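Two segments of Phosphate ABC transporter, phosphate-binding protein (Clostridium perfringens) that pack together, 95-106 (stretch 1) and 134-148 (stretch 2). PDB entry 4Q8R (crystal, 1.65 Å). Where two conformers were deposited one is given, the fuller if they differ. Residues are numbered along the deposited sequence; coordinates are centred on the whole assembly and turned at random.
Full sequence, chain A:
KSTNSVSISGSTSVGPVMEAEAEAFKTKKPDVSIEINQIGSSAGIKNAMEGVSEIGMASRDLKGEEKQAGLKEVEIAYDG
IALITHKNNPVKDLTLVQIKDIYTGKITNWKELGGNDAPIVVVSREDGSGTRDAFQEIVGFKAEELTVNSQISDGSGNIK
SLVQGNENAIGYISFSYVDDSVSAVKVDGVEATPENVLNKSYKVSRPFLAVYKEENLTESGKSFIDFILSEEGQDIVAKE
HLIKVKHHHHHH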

ATOM      1  N   THR A  95      16.759   3.742  10.517  1.00 23.32           N
ATOM      2  CA  THR A  95      16.430   5.155  10.259  1.00 25.20           C
ATOM      3  C   THR A  95      16.022   5.287   8.760  1.00 22.93           C
ATOM      4  O   THR A  95      16.357   4.417   7.914  1.00 24.39           O
ATOM      5  CB  THR A  95      17.604   6.048  10.559  1.00 22.14           C
ATOM      6  OG1 THR A  95      18.656   5.753   9.598  1.00 22.76           O
ATOM      7  CG2 THR A  95      18.058   5.878  12.020  1.00 26.29           C
ATOM      8  N   LEU A  96      15.309   6.363   8.398  1.00 23.50           N
ATOM      9  CA  LEU A  96      14.937   6.532   7.026  1.00 22.40           C
ATOM     10  C   LEU A  96      16.166   6.585   6.122  1.00 21.57           C
ATOM     11  O   LEU A  96      16.132   6.046   5.013  1.00 25.00           O
ATOM     12  CB  LEU A  96      14.080   7.758   6.793  1.00 27.15           C
ATOM     13  CG  LEU A  96      12.613   7.708   7.198  1.00 29.39           C
ATOM     14  CD1 LEU A  96      12.007   9.066   6.906  1.00 34.74           C
ATOM     15  CD2 LEU A  96      11.884   6.629   6.432  1.00 27.85           C
ATOM     16  N   VAL A  97      17.219   7.219   6.583  1.00 23.00           N
ATOM     17  CA  VAL A  97      18.434   7.319   5.774  0.84 23.29           C
ATOM     18  C   VAL A  97      19.115   5.964   5.626  1.00 20.23           C
ATOM     19  O   VAL A  97      19.706   5.665   4.531  1.00 22.25           O
ATOM     20  CB  VAL A  97      19.335   8.435   6.210  0.84 22.74           C
ATOM     21  CG1 VAL A  97      20.050   8.202   7.556  0.84 21.97           C
ATOM     22  CG2 VAL A  97      20.360   8.767   5.078  0.84 25.15           C
ATOM     23  N   GLN A  98      19.095   5.118   6.692  1.00 20.77           N
ATOM     24  CA  GLN A  98      19.577   3.735   6.485  1.00 22.37           C
ATOM     25  C   GLN A  98      18.768   3.041   5.395  1.00 21.66           C
ATOM     26  O   GLN A  98      19.311   2.337   4.528  1.00 20.94           O
ATOM     27  CB  GLN A  98      19.535   2.909   7.751  1.00 21.23           C
ATOM     28  CG  GLN A  98      20.628   3.294   8.718  1.00 21.63           C
ATOM     29  CD  GLN A  98      20.484   2.556  10.033  1.00 24.42           C
ATOM     30  OE1 GLN A  98      19.415   2.576  10.601  1.00 26.94           O
ATOM     31  NE2 GLN A  98      21.560   2.023  10.539  1.00 25.80           N
ATOM     32  N   ILE A  99      17.432   3.225   5.397  1.00 22.98           N
ATOM     33  CA  ILE A  99      16.582   2.581   4.418  1.00 19.75           C
ATOM     34  C   ILE A  99      16.960   3.091   2.983  1.00 19.46           C
ATOM     35  O   ILE A  99      17.035   2.313   2.040  1.00 21.40           O
ATOM     36  CB  ILE A  99      15.085   2.802   4.751  1.00 20.52           C
ATOM     37  CG1 ILE A  99      14.776   2.093   6.041  1.00 23.00           C
ATOM     38  CG2 ILE A  99      14.179   2.236   3.659  1.00 23.56           C
ATOM     39  CD1 ILE A  99      13.528   2.596   6.742  1.00 23.09           C
ATOM     40  N   LYS A 100      17.163   4.397   2.895  1.00 19.68           N
ATOM     41  CA  LYS A 100      17.557   5.002   1.611  1.00 21.65           C
ATOM     42  C   LYS A 100      18.847   4.350   1.157  1.00 19.83           C
ATOM     43  O   LYS A 100      18.991   4.001  -0.023  1.00 21.90           O
ATOM     44  CB  LYS A 100      17.747   6.472   1.717  1.00 22.47           C
ATOM     45  CG  LYS A 100      18.025   7.234   0.384  1.00 26.96           C
ATOM     46  CD  LYS A 100      18.218   8.706   0.632  1.00 31.97           C
ATOM     47  CE  LYS A 100      18.922   9.319  -0.534  1.00 38.45           C
ATOM     48  NZ  LYS A 100      18.918  10.786  -0.461  1.00 50.61           N
ATOM     49  N   ASP A 101      19.821   4.260   2.044  1.00 21.28           N
ATOM     50  CA  ASP A 101      21.117   3.642   1.707  1.00 21.35           C
ATOM     51  C   ASP A 101      20.998   2.221   1.236  1.00 21.50           C
ATOM     52  O   ASP A 101      21.709   1.811   0.306  1.00 22.20           O
ATOM     53  CB  ASP A 101      22.037   3.669   2.929  1.00 24.18           C
ATOM     54  CG  ASP A 101      22.564   5.032   3.255  1.00 26.93           C
ATOM     55  OD1 ASP A 101      22.361   6.033   2.494  1.00 26.35           O
ATOM     56  OD2 ASP A 101      23.269   5.127   4.277  1.00 28.86           O
ATOM     57  N   ILE A 102      20.104   1.428   1.818  1.00 21.01           N
ATOM     58  CA  ILE A 102      19.831   0.111   1.315  1.00 19.65           C
ATOM     59  C   ILE A 102      19.237   0.134  -0.089  1.00 20.14           C
ATOM     60  O   ILE A 102      19.704  -0.574  -1.006  1.00 19.77           O
ATOM     61  CB  ILE A 102      18.845  -0.654   2.260  1.00 19.99           C
ATOM     62  CG1 ILE A 102      19.504  -0.850   3.667  1.00 19.33           C
ATOM     63  CG2 ILE A 102      18.434  -1.996   1.705  1.00 22.38           C
ATOM     64  CD1 ILE A 102      18.442  -1.175   4.679  1.00 22.03           C
ATOM     65  N   TYR A 103      18.214   0.932  -0.285  1.00 18.79           N
ATOM     66  CA  TYR A 103      17.480   0.917  -1.565  1.00 19.21           C
ATOM     67  C   TYR A 103      18.277   1.549  -2.705  1.00 19.54           C
ATOM     68  O   TYR A 103      18.011   1.251  -3.859  1.00 21.68           O
ATOM     69  CB  TYR A 103      16.073   1.493  -1.401  1.00 18.89           C
ATOM     70  CG  TYR A 103      15.133   0.401  -1.017  1.00 17.29           C
ATOM     71  CD1 TYR A 103      15.023   0.001   0.354  1.00 21.05           C
ATOM     72  CD2 TYR A 103      14.370  -0.262  -1.915  1.00 18.50           C
ATOM     73  CE1 TYR A 103      14.267  -1.074   0.670  1.00 21.66           C
ATOM     74  CE2 TYR A 103      13.581  -1.334  -1.596  1.00 19.62           C
ATOM     75  CZ  TYR A 103      13.554  -1.766  -0.277  1.00 19.69           C
ATOM     76  OH  TYR A 103      12.795  -2.847   0.091  1.00 21.27           O
ATOM     77  N   THR A 104      19.257   2.362  -2.410  1.00 20.26           N
ATOM     78  CA  THR A 104      20.081   2.942  -3.470  1.00 20.48           C
ATOM     79  C   THR A 104      21.356   2.157  -3.660  1.00 20.52           C
ATOM     80  O   THR A 104      22.221   2.570  -4.436  1.00 23.15           O
ATOM     81  CB  THR A 104      20.416   4.428  -3.175  1.00 22.05           C
ATOM     82  OG1 THR A 104      21.156   4.547  -1.954  1.00 23.90           O
ATOM     83  CG2 THR A 104      19.147   5.299  -3.109  1.00 23.44           C
ATOM     84  N   GLY A 105      21.554   1.093  -2.892  1.00 21.43           N
ATOM     85  CA  GLY A 105      22.708   0.217  -3.056  1.00 22.91           C
ATOM     86  C   GLY A 105      23.981   0.701  -2.374  1.00 21.67           C
ATOM     87  O   GLY A 105      25.070   0.171  -2.623  1.00 22.93           O
ATOM     88  N   LYS A 106      23.902   1.727  -1.526  1.00 24.46           N
ATOM     89  CA  LYS A 106      25.059   2.164  -0.783  0.50 24.31           C
ATOM     90  C   LYS A 106      25.468   1.153   0.283  1.00 23.40           C
ATOM     91  O   LYS A 106      26.653   0.822   0.473  1.00 28.63           O
ATOM     92  CB  LYS A 106      24.817   3.532  -0.208  0.50 24.48           C
ATOM     93  CG  LYS A 106      26.041   4.127   0.415  0.50 25.16           C
ATOM     94  CD  LYS A 106      25.635   5.217   1.356  0.50 36.21           C
ATOM     95  CE  LYS A 106      25.268   6.445   0.553  0.50 43.48           C
ATOM     96  NZ  LYS A 106      26.412   6.767  -0.339  0.50 46.25           N
ATOM     97  N   ALA A 134       4.943   6.184  -2.927  1.00 22.96           N
ATOM     98  CA  ALA A 134       4.967   6.794  -1.617  1.00 21.72           C
ATOM     99  C   ALA A 134       6.209   6.464  -0.824  1.00 20.49           C
ATOM    100  O   ALA A 134       6.804   7.335  -0.213  1.00 23.19           O
ATOM    101  CB  ALA A 134       3.755   6.320  -0.809  1.00 23.73           C
ATOM    102  N   PHE A 135       6.632   5.220  -0.896  1.00 21.34           N
ATOM    103  CA  PHE A 135       7.857   4.808  -0.224  1.00 21.43           C
ATOM    104  C   PHE A 135       9.056   5.585  -0.700  1.00 21.29           C
ATOM    105  O   PHE A 135       9.847   6.122   0.092  1.00 21.68           O
ATOM    106  CB  PHE A 135       8.093   3.304  -0.513  1.00 21.88           C
ATOM    107  CG  PHE A 135       9.357   2.746   0.077  1.00 22.02           C
ATOM    108  CD1 PHE A 135       9.378   2.336   1.429  1.00 23.02           C
ATOM    109  CD2 PHE A 135      10.482   2.554  -0.677  1.00 21.74           C
ATOM    110  CE1 PHE A 135      10.504   1.823   2.020  1.00 22.38           C
ATOM    111  CE2 PHE A 135      11.647   2.016  -0.096  1.00 25.43           C
ATOM    112  CZ  PHE A 135      11.667   1.640   1.246  1.00 27.27           C
ATOM    113  N   GLN A 136       9.194   5.701  -2.018  1.00 21.96           N
ATOM    114  CA  GLN A 136      10.344   6.427  -2.558  1.00 22.95           C
ATOM    115  C   GLN A 136      10.366   7.894  -2.226  1.00 21.97           C
ATOM    116  O   GLN A 136      11.391   8.466  -1.868  1.00 22.23           O
ATOM    117  CB  GLN A 136      10.449   6.205  -4.078  1.00 21.22           C
ATOM    118  CG  GLN A 136      10.766   4.773  -4.404  1.00 23.36           C
ATOM    119  CD  GLN A 136      10.834   4.422  -5.867  1.00 27.88           C
ATOM    120  OE1 GLN A 136      11.269   3.332  -6.229  1.00 26.48           O
ATOM    121  NE2 GLN A 136      10.252   5.272  -6.713  1.00 29.03           N
ATOM    122  N   GLU A 137       9.184   8.502  -2.219  1.00 22.97           N
ATOM    123  CA  GLU A 137       8.997   9.889  -1.843  0.53 26.57           C
ATOM    124  C   GLU A 137       9.383  10.147  -0.402  1.00 24.64           C
ATOM    125  O   GLU A 137      10.065  11.098  -0.090  1.00 25.67           O
ATOM    126  CB  GLU A 137       7.521  10.325  -2.091  0.53 29.29           C
ATOM    127  CG  GLU A 137       7.332  11.820  -1.888  0.53 29.26           C
ATOM    128  CD  GLU A 137       6.009  12.382  -2.395  0.53 36.25           C
ATOM    129  OE1 GLU A 137       5.575  13.412  -1.845  0.53 49.20           O
ATOM    130  OE2 GLU A 137       5.424  11.817  -3.342  0.53 43.91           O
ATOM    131  N   ILE A 138       8.939   9.278   0.493  1.00 25.04           N
ATOM    132  CA  ILE A 138       9.183   9.492   1.916  0.89 24.43           C
ATOM    133  C   ILE A 138      10.626   9.176   2.325  1.00 24.05           C
ATOM    134  O   ILE A 138      11.267   9.967   3.040  1.00 25.82           O
ATOM    135  CB  ILE A 138       8.218   8.693   2.779  0.89 26.60           C
ATOM    136  CG1 ILE A 138       6.819   9.273   2.546  0.89 32.69           C
ATOM    137  CG2 ILE A 138       8.632   8.758   4.261  0.89 25.87           C
ATOM    138  CD1 ILE A 138       5.672   8.468   3.086  0.89 33.74           C
ATOM    139  N   VAL A 139      11.129   8.034   1.830  1.00 25.18           N
ATOM    140  CA  VAL A 139      12.538   7.608   2.068  1.00 24.01           C
ATOM    141  C   VAL A 139      13.497   8.585   1.410  1.00 26.42           C
ATOM    142  O   VAL A 139      14.544   8.896   1.970  1.00 26.60           O
ATOM    143  CB  VAL A 139      12.740   6.153   1.629  1.00 23.27           C
ATOM    144  CG1 VAL A 139      14.219   5.720   1.705  1.00 24.42           C
ATOM    145  CG2 VAL A 139      11.845   5.245   2.496  1.00 25.14           C
ATOM    146  N   GLY A 140      13.112   9.091   0.235  1.00 25.33           N
ATOM    147  CA  GLY A 140      13.847  10.170  -0.369  1.00 27.17           C
ATOM    148  C   GLY A 140      14.793   9.807  -1.493  1.00 24.91           C
ATOM    149  O   GLY A 140      15.927  10.282  -1.544  1.00 31.04           O
ATOM    150  N   PHE A 141      14.351   8.922  -2.345  1.00 25.67           N
ATOM    151  CA  PHE A 141      15.097   8.556  -3.551  1.00 24.50           C
ATOM    152  C   PHE A 141      14.174   8.492  -4.749  1.00 26.00           C
ATOM    153  O   PHE A 141      12.995   8.250  -4.620  1.00 24.27           O
ATOM    154  CB  PHE A 141      15.979   7.270  -3.385  1.00 25.00           C
ATOM    155  CG  PHE A 141      15.229   6.009  -3.246  1.00 22.00           C
ATOM    156  CD1 PHE A 141      14.625   5.645  -1.962  1.00 24.90           C
ATOM    157  CD2 PHE A 141      15.049   5.153  -4.293  1.00 24.14           C
ATOM    158  CE1 PHE A 141      13.924   4.486  -1.828  1.00 24.20           C
ATOM    159  CE2 PHE A 141      14.316   3.980  -4.155  1.00 22.50           C
ATOM    160  CZ  PHE A 141      13.754   3.633  -2.892  1.00 22.80           C
ATOM    161  N   LYS A 142      14.788   8.674  -5.907  1.00 29.59           N
ATOM    162  CA  LYS A 142      14.127   8.587  -7.190  0.55 28.14           C
ATOM    163  C   LYS A 142      14.234   7.198  -7.785  1.00 28.81           C
ATOM    164  O   LYS A 142      15.129   6.446  -7.455  1.00 28.41           O
ATOM    165  CB  LYS A 142      14.705   9.678  -8.128  0.55 34.68           C
ATOM    166  CG  LYS A 142      14.395  11.107  -7.647  0.55 50.27           C
ATOM    167  CD  LYS A 142      12.920  11.251  -7.187  0.55 52.64           C
ATOM    168  CE  LYS A 142      12.351  12.678  -7.093  0.55 48.16           C
ATOM    169  NZ  LYS A 142      12.833  13.384  -5.883  0.55 48.04           N
ATOM    170  N   ALA A 143      13.326   6.872  -8.689  1.00 31.62           N
ATOM    171  CA  ALA A 143      13.348   5.608  -9.383  1.00 33.79           C
ATOM    172  C   ALA A 143      14.730   5.393  -9.994  1.00 35.52           C
ATOM    173  O   ALA A 143      15.264   4.280  -9.935  1.00 42.73           O
ATOM    174  CB  ALA A 143      12.236   5.586 -10.440  1.00 39.99           C
ATOM    175  N   GLU A 144      15.358   6.468 -10.482  1.00 35.59           N
ATOM    176  CA  GLU A 144      16.717   6.415 -11.125  1.00 36.21           C
ATOM    177  C   GLU A 144      17.757   5.912 -10.195  1.00 32.40           C
ATOM    178  O   GLU A 144      18.713   5.298 -10.633  1.00 34.35           O
ATOM    179  CB  GLU A 144      17.161   7.792 -11.667  1.00 39.45           C
ATOM    180  CG  GLU A 144      16.352   8.220 -12.867  1.00 42.62           C
ATOM    181  CD  GLU A 144      14.914   8.821 -12.649  1.00 44.07           C
ATOM    182  OE1 GLU A 144      14.198   8.827 -11.515  1.00 36.45           O
ATOM    183  OE2 GLU A 144      14.508   9.283 -13.738  1.00 36.32           O
ATOM    184  N   GLU A 145      17.514   6.118  -8.898  1.00 30.29           N
ATOM    185  CA  GLU A 145      18.440   5.757  -7.856  1.00 26.12           C
ATOM    186  C   GLU A 145      18.267   4.374  -7.250  1.00 24.93           C
ATOM    187  O   GLU A 145      19.112   3.931  -6.459  1.00 24.31           O
ATOM    188  CB  GLU A 145      18.425   6.809  -6.796  1.00 30.10           C
ATOM    189  CG  GLU A 145      18.794   8.191  -7.294  1.00 36.46           C
ATOM    190  CD  GLU A 145      18.659   9.232  -6.218  1.00 43.77           C
ATOM    191  OE1 GLU A 145      17.564   9.446  -5.745  1.00 36.55           O
ATOM    192  OE2 GLU A 145      19.646   9.847  -5.810  1.00 63.33           O
ATOM    193  N   LEU A 146      17.169   3.714  -7.545  1.00 23.42           N
ATOM    194  CA  LEU A 146      16.943   2.387  -7.015  1.00 23.11           C
ATOM    195  C   LEU A 146      18.087   1.448  -7.475  1.00 21.78           C
ATOM    196  O   LEU A 146      18.417   1.398  -8.681  1.00 24.60           O
ATOM    197  CB  LEU A 146      15.653   1.848  -7.476  1.00 24.03           C
ATOM    198  CG  LEU A 146      15.265   0.429  -7.143  1.00 21.53           C
ATOM    199  CD1 LEU A 146      15.116   0.291  -5.637  1.00 24.67           C
ATOM    200  CD2 LEU A 146      13.972   0.081  -7.854  1.00 29.13           C
ATOM    201  N   THR A 147      18.688   0.708  -6.563  1.00 20.88           N
ATOM    202  CA  THR A 147      19.704  -0.233  -6.945  1.00 25.23           C
ATOM    203  C   THR A 147      19.317  -1.193  -8.063  1.00 25.15           C
ATOM    204  O   THR A 147      18.198  -1.765  -8.073  1.00 22.34           O
ATOM    205  CB  THR A 147      20.271  -1.073  -5.755  1.00 23.73           C
ATOM    206  OG1 THR A 147      21.221  -2.006  -6.276  1.00 26.21           O
ATOM    207  CG2 THR A 147      19.171  -1.812  -5.000  1.00 23.14           C
ATOM    208  N   VAL A 148      20.279  -1.361  -8.995  1.00 27.72           N
ATOM    209  CA  VAL A 148      20.082  -2.241 -10.115  1.00 33.23           C
ATOM    210  C   VAL A 148      19.966  -3.675  -9.653  1.00 27.41           C
ATOM    211  O   VAL A 148      19.477  -4.565 -10.388  1.00 31.80           O
ATOM    212  CB  VAL A 148      21.245  -2.091 -11.239  1.00 37.65           C
ATOM    213  CG1 VAL A 148      21.472  -0.620 -11.603  1.00 36.69           C
ATOM    214  CG2 VAL A 148      22.525  -2.669 -10.735  1.00 45.56           C
TER
HETATM  215  O   HOH W   1      16.957  12.439   0.087  1.00 53.29           O
HETATM  216  O   HOH W   2      20.387  11.649  -3.404  1.00 68.18           O
HETATM  217  O   HOH W   3      21.720   4.027  -6.788  1.00 38.49           O

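The carbonyl at the end of the first helix is claimed by the other stretch. Thr147 N donates to Tyr103 O at 2.8 Å, nearly straight at 171°. It is the only backbone-to-backbone hydrogen bond across the contact. Two CA-H...O contacts accompany it: Leu146 CA lies 3.5 Å from Tyr103 O, and Thr104 CA lies 3.3 Å from Glu145 O. Water 3 donates to both Thr104 O and Glu145 O, so the 3-10 segment and the residue just after the helix are also joined through solvent.

Gly105 follows with positive phi, in a Schellman motif. A CB here would point toward the second stretch and sit a tight 3.2 Å from Thr147 CB. Positive phi already favours glycine, and the close approach adds to this. Nearby, the CA atoms of Thr104 and Thr147 are 4.7 Å apart.

Tyr103 is also the aromatic centre. The edge of Phe135 meets one face of its ring, with centroids 4.9 Å apart and planes at 69°. Leu146 CD1 approaches the ring edge, 3.8 Å from Tyr103 CD2. Phe141 CZ packs 3.5 Å from Tyr103 CB. The Tyr103 hydroxyl is hydrogen-bonded elsewhere in the structure.

From Leu96 to Ile99 the packing is apolar. Ile99 CG2 touches Phe135 CZ at 3.5 Å and Val139 CG2 at 4.0 Å. Val139 also packs against the backbone, its CG1 3.4 Å from Lys100 CA. Leu96 CD1 reaches Ile138 CG2 at 4.3 Å. The helix axes stay 10.2 Å apart at closest approach, so side chains fill the gap.

Lys100 is extended, with all four chi angles t. Its NZ makes a weak hydrogen bond to Gly140 O at 3.2 Å. Water 1 reinforces this link, accepting from Lys100 NZ and donating to Gly140 O.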